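Local coordinates for capsid Protein (Unidentified, PDB 4DMI) that probably builds the shell of a phage as a capsid protein that assembles into a ring of five subunits, at residues Gly99-Ile104 with Asn117-Ser122; Ser92-Ala97 with Asn154-Val159. All coordinates share one frame; numbering follows the deposited sequence. Where two conformers were deposited one is given.

Contact 1 and contact 2 lie side by side, their centres about 5 Å apart, at one end of the large mixed beta sheet. Along the chain, contact 1 is nested inside the loop that contact 2 closes: strand 83-95 comes first, then the hairpin of strands 102-107 and 112-121, and last strand 158-167. Strands 83-95 and 112-121 are parallel neighbours in the sheet, and 83-95 pairs antiparallel with 158-167. The two contacts touch directly, Asn-118 O lying 3.0 Å from Arg-94 N. Both also reach other subunits of the pentamer, and contact 2 holds one ligand of a sodium ion that a neighbouring subunit shares.

Contact 1 of 2, residues Gly99-Ile104 with Asn117-Ser122; sequences GAIAVI and NNRIVS
Asn-118 carries the polar part of this contact, using both ends of its amide on the backbone of residues 100-102. Its ND2 gives a straight hydrogen bond to Ala-100 O at 3.1 Å, with the acceptor almost in the amide plane. Its OD1 accepts from Ala-102 N at 2.9 Å. That donor stands above the plane of the side-chain carbonyl, 67° out of it. CB points toward the 99-104 segment, and CG lies between the backbone N and the carbonyl carbon (chi1 73°). ND2 has a second acceptor, Ser-92 O of strand 83-95.

The second part is packing of Ile-101 on Arg-119. Ile-101 CG1 sits over the centre of one guanidinium face, 3.5 Å above its plane. CD1 reaches out to Arg-119 NH2 at 3.6 Å. Arg-119 NH1 bonds to Ser-98 O. Within 117-122, Asn-117 OD1 accepts from Arg-119 N at 3.1 Å, an Asx turn.

The two segments belong to one beta hairpin, strands 102-107 and 112-121. Here a side-chain amide bridges the two segments where regular backbone pairing gives out. It satisfies Ala-100 O in the loop leading into the hairpin, Ala-102 N at the start of strand 102-107, and Ser-92 O of strand 83-95.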
ATOM      1  N   GLY B  99     -19.151  23.845  15.875  1.00 12.26           N
ATOM      2  CA  GLY B  99     -19.040  24.921  14.908  1.00 14.19           C
ATOM      3  C   GLY B  99     -17.607  25.181  14.468  1.00 14.94           C
ATOM      4  O   GLY B  99     -17.368  26.061  13.641  1.00 17.23           O
ATOM      5  N   ALA B 100     -16.659  24.418  15.008  1.00 11.63           N
ATOM      6  CA  ALA B 100     -15.234  24.632  14.738  1.00  9.84           C
ATOM      7  C   ALA B 100     -14.763  23.759  13.580  1.00  9.07           C
ATOM      8  O   ALA B 100     -14.662  22.537  13.708  1.00  9.35           O
ATOM      9  CB  ALA B 100     -14.393  24.378  15.999  1.00 10.16           C
ATOM     10  N   ILE B 101     -14.489  24.402  12.448  1.00 10.18           N
ATOM     11  CA  ILE B 101     -14.203  23.720  11.189  1.00  9.20           C
ATOM     12  C   ILE B 101     -12.724  23.783  10.850  1.00 10.00           C
ATOM     13  O   ILE B 101     -12.129  24.857  10.879  1.00 11.02           O
ATOM     14  CB  ILE B 101     -14.985  24.388  10.049  1.00 12.79           C
ATOM     15  CG1 ILE B 101     -16.486  24.288  10.323  1.00 13.73           C
ATOM     16  CG2 ILE B 101     -14.607  23.784   8.695  1.00 13.82           C
ATOM     17  CD1 ILE B 101     -17.354  25.050   9.320  1.00 18.13           C
ATOM     18  N   ALA B 102     -12.138  22.629  10.532  1.00  7.78           N
ATOM     19  CA  ALA B 102     -10.763  22.530  10.051  1.00  9.10           C
ATOM     20  C   ALA B 102     -10.753  21.538   8.902  1.00  8.63           C
ATOM     21  O   ALA B 102     -10.987  20.339   9.106  1.00  9.67           O
ATOM     22  CB  ALA B 102      -9.847  22.065  11.157  1.00  9.75           C
ATOM     23  N   VAL B 103     -10.525  22.032   7.691  1.00  8.26           N
ATOM     24  CA  VAL B 103     -10.682  21.201   6.502  1.00  8.38           C
ATOM     25  C   VAL B 103      -9.597  21.419   5.468  1.00  7.43           C
ATOM     26  O   VAL B 103      -8.918  22.459   5.455  1.00  8.74           O
ATOM     27  CB  VAL B 103     -12.049  21.439   5.801  1.00  8.40           C
ATOM     28  CG1 VAL B 103     -13.215  21.022   6.700  1.00 10.81           C
ATOM     29  CG2 VAL B 103     -12.198  22.894   5.358  1.00  7.48           C
ATOM     30  N   ILE B 104      -9.430  20.422   4.607  1.00  6.27           N
ATOM     31  CA  ILE B 104      -8.750  20.605   3.331  1.00  7.20           C
ATOM     32  C   ILE B 104      -9.851  20.648   2.296  1.00  7.70           C
ATOM     33  O   ILE B 104     -10.748  19.808   2.290  1.00  8.61           O
ATOM     34  CB  ILE B 104      -7.822  19.418   3.006  1.00  6.44           C
ATOM     35  CG1 ILE B 104      -6.664  19.361   4.013  1.00  7.41           C
ATOM     36  CG2 ILE B 104      -7.287  19.521   1.576  1.00  7.18           C
ATOM     37  CD1 ILE B 104      -5.572  20.439   3.795  1.00  7.20           C
ATOM     38  N   ASN B 117     -12.297  16.191   6.378  1.00  7.93           N
ATOM     39  CA  ASN B 117     -13.278  16.819   7.268  1.00  5.69           C
ATOM     40  C   ASN B 117     -13.000  16.490   8.742  1.00  5.93           C
ATOM     41  O   ASN B 117     -12.748  15.325   9.085  1.00  7.94           O
ATOM     42  CB  ASN B 117     -14.680  16.333   6.859  1.00  5.89           C
ATOM     43  CG  ASN B 117     -15.801  17.179   7.436  1.00  9.57           C
ATOM     44  OD1 ASN B 117     -15.668  17.796   8.499  1.00 10.72           O
ATOM     45  ND2 ASN B 117     -16.930  17.194   6.735  1.00 12.83           N
ATOM     46  N   ASN B 118     -13.023  17.498   9.618  1.00  6.57           N
ATOM     47  CA  ASN B 118     -12.676  17.275  11.026  1.00  7.08           C
ATOM     48  C   ASN B 118     -13.845  16.988  11.969  1.00  7.35           C
ATOM     49  O   ASN B 118     -13.630  16.526  13.093  1.00  6.50           O
ATOM     50  CB  ASN B 118     -11.921  18.476  11.591  1.00  6.48           C
ATOM     51  CG  ASN B 118     -12.827  19.672  11.813  1.00  7.99           C
ATOM     52  OD1 ASN B 118     -13.573  20.086  10.911  1.00  8.49           O
ATOM     53  ND2 ASN B 118     -12.805  20.205  13.026  1.00  8.16           N
ATOM     54  N   ARG B 119     -15.073  17.299  11.545  1.00  7.69           N
ATOM     55  CA  ARG B 119     -16.209  17.283  12.474  1.00  7.70           C
ATOM     56  C   ARG B 119     -16.894  15.925  12.424  1.00  7.83           C
ATOM     57  O   ARG B 119     -17.942  15.746  11.801  1.00  8.54           O
ATOM     58  CB  ARG B 119     -17.187  18.430  12.169  1.00  7.29           C
ATOM     59  CG  ARG B 119     -16.615  19.807  12.514  1.00  9.57           C
ATOM     60  CD  ARG B 119     -17.654  20.908  12.355  1.00 12.82           C
ATOM     61  NE  ARG B 119     -18.059  21.078  10.963  1.00 13.14           N
ATOM     62  CZ  ARG B 119     -19.002  21.923  10.560  1.00 18.17           C
ATOM     63  NH1 ARG B 119     -19.654  22.669  11.450  1.00 21.94           N
ATOM     64  NH2 ARG B 119     -19.298  22.025   9.270  1.00 20.74           N
ATOM     65  N   ILE B 120     -16.292  14.971  13.119  1.00  7.37           N
ATOM     66  CA  ILE B 120     -16.609  13.562  12.927  1.00  7.42           C
ATOM     67  C   ILE B 120     -16.926  12.807  14.221  1.00  7.65           C
ATOM     68  O   ILE B 120     -17.551  11.749  14.164  1.00  8.95           O
ATOM     69  CB  ILE B 120     -15.441  12.876  12.159  1.00  7.10           C
ATOM     70  CG1 ILE B 120     -15.752  11.432  11.754  1.00  8.99           C
ATOM     71  CG2 ILE B 120     -14.152  12.909  12.988  1.00  9.03           C
ATOM     72  CD1 ILE B 120     -16.968  11.277  10.873  1.00  8.15           C
ATOM     73  N   VAL B 121     -16.528  13.311  15.390  1.00  6.90           N
ATOM     74  CA  VAL B 121     -16.711  12.465  16.573  1.00  7.27           C
ATOM     75  C   VAL B 121     -18.110  12.587  17.186  1.00  7.80           C
ATOM     76  O   VAL B 121     -18.768  13.618  17.074  1.00  8.77           O
ATOM     77  CB  VAL B 121     -15.577  12.591  17.636  1.00 12.79           C
ATOM     78  CG1 VAL B 121     -14.194  12.588  16.974  1.00 11.27           C
ATOM     79  CG2 VAL B 121     -15.752  13.806  18.487  1.00 13.96           C
ATOM     80  N   SER B 122     -18.561  11.499  17.803  1.00  7.02           N
ATOM     81  CA  SER B 122     -19.904  11.415  18.364  1.00  8.06           C
ATOM     82  C   SER B 122     -19.838  10.890  19.791  1.00  7.69           C
ATOM     83  O   SER B 122     -20.107   9.709  20.043  1.00  8.14           O
ATOM     84  CB  SER B 122     -20.756  10.459  17.536  1.00  7.80           C
ATOM     85  OG  SER B 122     -22.101  10.489  17.975  1.00  9.42           O
TER

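Contact 2 of 2, residues Ser92-Ala97 with Asn154-Val159; sequences SSRDEA and NAEVRV. With NA (sodium ion), chain H.
Arg-94 reaches across to Val-157 and Glu-156, and its chain can be followed outward. CB points toward the 154-159 segment. CG packs on Val-157 CG1 at 3.6 Å. A bend at chi2 (-69°) puts CD beside the same methyl, at 3.7 Å. The chain bends again at chi3, and beyond it the guanidinium meets Glu-156. In the conformer described here, one of two modelled, NH1 forms a salt bridge with Glu-156 OE1 at 3.0 Å. The bond is nearly straight, lies in the guanidinium plane and uses the anti lone pair of OE1. NH2 gives a hydrogen bond to a water at 3.1 Å, and this water donates to the same OE1. NH1 also bonds to Ser-122 OG of a neighbouring subunit.

Ser-92 N donates to Arg-158 O at 3.2 Å, and its OG accepts from Arg-158 N at 2.9 Å. The same OG bonds to Ile-120 O of that neighbouring subunit.

Residues 154-157 form a type I turn. Within it, Ala-155 O binds sodium at 2.3 Å, with two waters, Glu-72, and Glu-96 of that neighbouring subunit among the other ligands. The salt bridge thus ties the turn to strand 83-95. Ser-92, Arg-94 and the metal also meet the neighbouring subunit, consistent with a part in the pentamer interface.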
ATOM      1  N   SER B  92      -7.586  18.934  13.452  1.00  6.09           N
ATOM      2  CA  SER B  92      -8.086  18.798  14.817  1.00  6.35           C
ATOM      3  C   SER B  92      -9.490  18.213  14.843  1.00  6.26           C
ATOM      4  O   SER B  92     -10.429  18.882  14.417  1.00  8.18           O
ATOM      5  CB  SER B  92      -8.189  20.182  15.469  1.00  7.89           C
ATOM      6  OG  SER B  92      -6.947  20.874  15.491  1.00  8.96           O
ATOM      7  N   SER B  93      -9.672  17.008  15.381  1.00  6.02           N
ATOM      8  CA  SER B  93     -11.039  16.484  15.437  1.00  6.03           C
ATOM      9  C   SER B  93     -11.933  17.305  16.341  1.00  6.58           C
ATOM     10  O   SER B  93     -11.501  17.864  17.354  1.00  8.94           O
ATOM     11  CB  SER B  93     -11.093  15.009  15.866  1.00  6.54           C
ATOM     12  OG  SER B  93     -10.965  14.869  17.280  1.00  6.65           O
ATOM     13  N   ARG B  94     -13.213  17.390  15.952  0.50  6.72           N
ATOM     14  CA  ARG B  94     -14.238  17.967  16.807  0.50  7.29           C
ATOM     15  C   ARG B  94     -15.495  17.113  16.715  0.50  7.42           C
ATOM     16  O   ARG B  94     -15.630  16.274  15.812  0.50  8.15           O
ATOM     17  CB  ARG B  94     -14.557  19.416  16.408  0.50  7.78           C
ATOM     18  CG  ARG B  94     -13.396  20.399  16.545  0.50  9.18           C
ATOM     19  CD  ARG B  94     -13.028  20.660  18.009  0.50  8.89           C
ATOM     20  NE  ARG B  94     -14.119  21.317  18.726  0.50 12.01           N
ATOM     21  CZ  ARG B  94     -13.989  22.434  19.431  0.50 13.57           C
ATOM     22  NH1 ARG B  94     -12.809  23.033  19.523  0.50 17.13           N
ATOM     23  NH2 ARG B  94     -15.042  22.955  20.041  0.50 13.68           N
ATOM     24  N   ASP B  95     -16.404  17.332  17.660  1.00  7.75           N
ATOM     25  CA  ASP B  95     -17.744  16.746  17.638  1.00  9.36           C
ATOM     26  C   ASP B  95     -18.444  17.074  16.324  1.00  9.03           C
ATOM     27  O   ASP B  95     -18.233  18.138  15.755  1.00  8.44           O
ATOM     28  CB  ASP B  95     -18.549  17.334  18.802  1.00 16.08           C
ATOM     29  CG  ASP B  95     -19.878  16.640  19.022  1.00 27.50           C
ATOM     30  OD1 ASP B  95     -20.634  16.422  18.053  1.00 32.59           O
ATOM     31  OD2 ASP B  95     -20.174  16.327  20.193  1.00 30.84           O
ATOM     32  N   GLU B  96     -19.285  16.166  15.845  1.00  9.92           N
ATOM     33  CA  GLU B  96     -19.999  16.400  14.590  1.00 10.36           C
ATOM     34  C   GLU B  96     -20.927  17.616  14.650  1.00  9.91           C
ATOM     35  O   GLU B  96     -21.230  18.215  13.614  1.00 12.18           O
ATOM     36  CB  GLU B  96     -20.750  15.146  14.133  1.00 12.04           C
ATOM     37  CG  GLU B  96     -21.796  14.647  15.104  1.00 13.96           C
ATOM     38  CD  GLU B  96     -23.133  15.356  14.961  1.00 13.08           C
ATOM     39  OE1 GLU B  96     -23.907  15.384  15.946  1.00 15.25           O
ATOM     40  OE2 GLU B  96     -23.419  15.895  13.864  1.00 12.99           O
ATOM     41  N   ALA B  97     -21.344  18.002  15.855  1.00 10.51           N
ATOM     42  CA  ALA B  97     -22.219  19.158  16.021  1.00 11.57           C
ATOM     43  C   ALA B  97     -21.438  20.443  16.312  1.00 15.56           C
ATOM     44  O   ALA B  97     -22.026  21.483  16.572  1.00 15.15           O
ATOM     45  CB  ALA B  97     -23.249  18.904  17.119  1.00 14.71           C
ATOM     46  N   ASN B 154     -11.749  28.962  13.219  1.00 12.64           N
ATOM     47  CA  ASN B 154     -11.760  29.151  14.670  1.00 16.23           C
ATOM     48  C   ASN B 154     -10.364  28.980  15.256  1.00 14.42           C
ATOM     49  O   ASN B 154      -9.617  28.091  14.834  1.00 15.48           O
ATOM     50  CB  ASN B 154     -12.712  28.121  15.296  1.00 19.56           C
ATOM     51  CG  ASN B 154     -13.006  28.395  16.761  1.00 24.96           C
ATOM     52  OD1 ASN B 154     -12.153  28.203  17.628  1.00 27.00           O
ATOM     53  ND2 ASN B 154     -14.230  28.822  17.046  1.00 31.51           N
ATOM     54  N   ALA B 155     -10.015  29.808  16.240  1.00 18.48           N
ATOM     55  CA  ALA B 155      -8.691  29.742  16.854  1.00 16.90           C
ATOM     56  C   ALA B 155      -8.412  28.415  17.556  1.00 18.62           C
ATOM     57  O   ALA B 155      -7.259  28.094  17.839  1.00 18.24           O
ATOM     58  CB  ALA B 155      -8.502  30.898  17.830  1.00 18.43           C
ATOM     59  N   GLU B 156      -9.459  27.641  17.829  1.00 14.66           N
ATOM     60  CA  GLU B 156      -9.307  26.379  18.558  1.00 14.12           C
ATOM     61  C   GLU B 156      -8.953  25.168  17.705  1.00 11.73           C
ATOM     62  O   GLU B 156      -8.613  24.129  18.248  1.00 11.88           O
ATOM     63  CB  GLU B 156     -10.567  26.060  19.371  1.00 16.33           C
ATOM     64  CG  GLU B 156     -10.858  27.056  20.498  1.00 19.21           C
ATOM     65  CD  GLU B 156     -12.058  26.652  21.332  1.00 29.43           C
ATOM     66  OE1 GLU B 156     -12.710  25.644  20.986  1.00 32.10           O
ATOM     67  OE2 GLU B 156     -12.351  27.345  22.329  1.00 33.53           O
ATOM     68  N   VAL B 157      -9.055  25.279  16.383  1.00  9.49           N
ATOM     69  CA  VAL B 157      -8.780  24.125  15.529  1.00 10.02           C
ATOM     70  C   VAL B 157      -7.750  24.441  14.454  1.00 10.35           C
ATOM     71  O   VAL B 157      -7.674  25.574  13.976  1.00 11.57           O
ATOM     72  CB  VAL B 157     -10.064  23.562  14.871  1.00 11.48           C
ATOM     73  CG1 VAL B 157     -10.968  22.959  15.916  1.00 13.05           C
ATOM     74  CG2 VAL B 157     -10.809  24.635  14.061  1.00 11.68           C
ATOM     75  N   ARG B 158      -6.960  23.440  14.071  1.00  8.49           N
ATOM     76  CA  ARG B 158      -5.897  23.651  13.094  1.00  8.29           C
ATOM     77  C   ARG B 158      -5.896  22.650  11.942  1.00  7.12           C
ATOM     78  O   ARG B 158      -6.440  21.540  12.048  1.00  7.76           O
ATOM     79  CB  ARG B 158      -4.515  23.655  13.778  1.00  8.77           C
ATOM     80  CG  ARG B 158      -4.305  24.841  14.702  1.00 11.92           C
ATOM     81  CD  ARG B 158      -2.865  24.970  15.158  1.00 14.02           C
ATOM     82  NE  ARG B 158      -2.723  26.135  16.032  1.00 14.72           N
ATOM     83  CZ  ARG B 158      -1.892  27.151  15.817  1.00 14.54           C
ATOM     84  NH1 ARG B 158      -1.079  27.147  14.769  1.00 16.64           N
ATOM     85  NH2 ARG B 158      -1.858  28.162  16.670  1.00 17.79           N
ATOM     86  N   VAL B 159      -5.296  23.063  10.835  1.00  7.35           N
ATOM     87  CA  VAL B 159      -4.999  22.175   9.718  1.00  6.63           C
ATOM     88  C   VAL B 159      -3.496  22.234   9.538  1.00  7.20           C
ATOM     89  O   VAL B 159      -2.946  23.308   9.263  1.00  9.69           O
ATOM     90  CB  VAL B 159      -5.690  22.630   8.415  1.00  8.41           C
ATOM     91  CG1 VAL B 159      -5.342  21.677   7.262  1.00  7.25           C
ATOM     92  CG2 VAL B 159      -7.203  22.714   8.609  1.00 12.44           C
TER
HETATM   93 NA    NA H 201      -5.354  28.365  19.089  1.00 30.00          NA
HETATM   94  O   HOH W   1     -15.369  25.798  21.158  1.00 44.40           O
HETATM   95  O   HOH W   2      -6.655  28.588  20.895  1.00 29.19           O
HETATM   96  O   HOH W   3      -5.458  30.672  19.416  1.00 34.35           O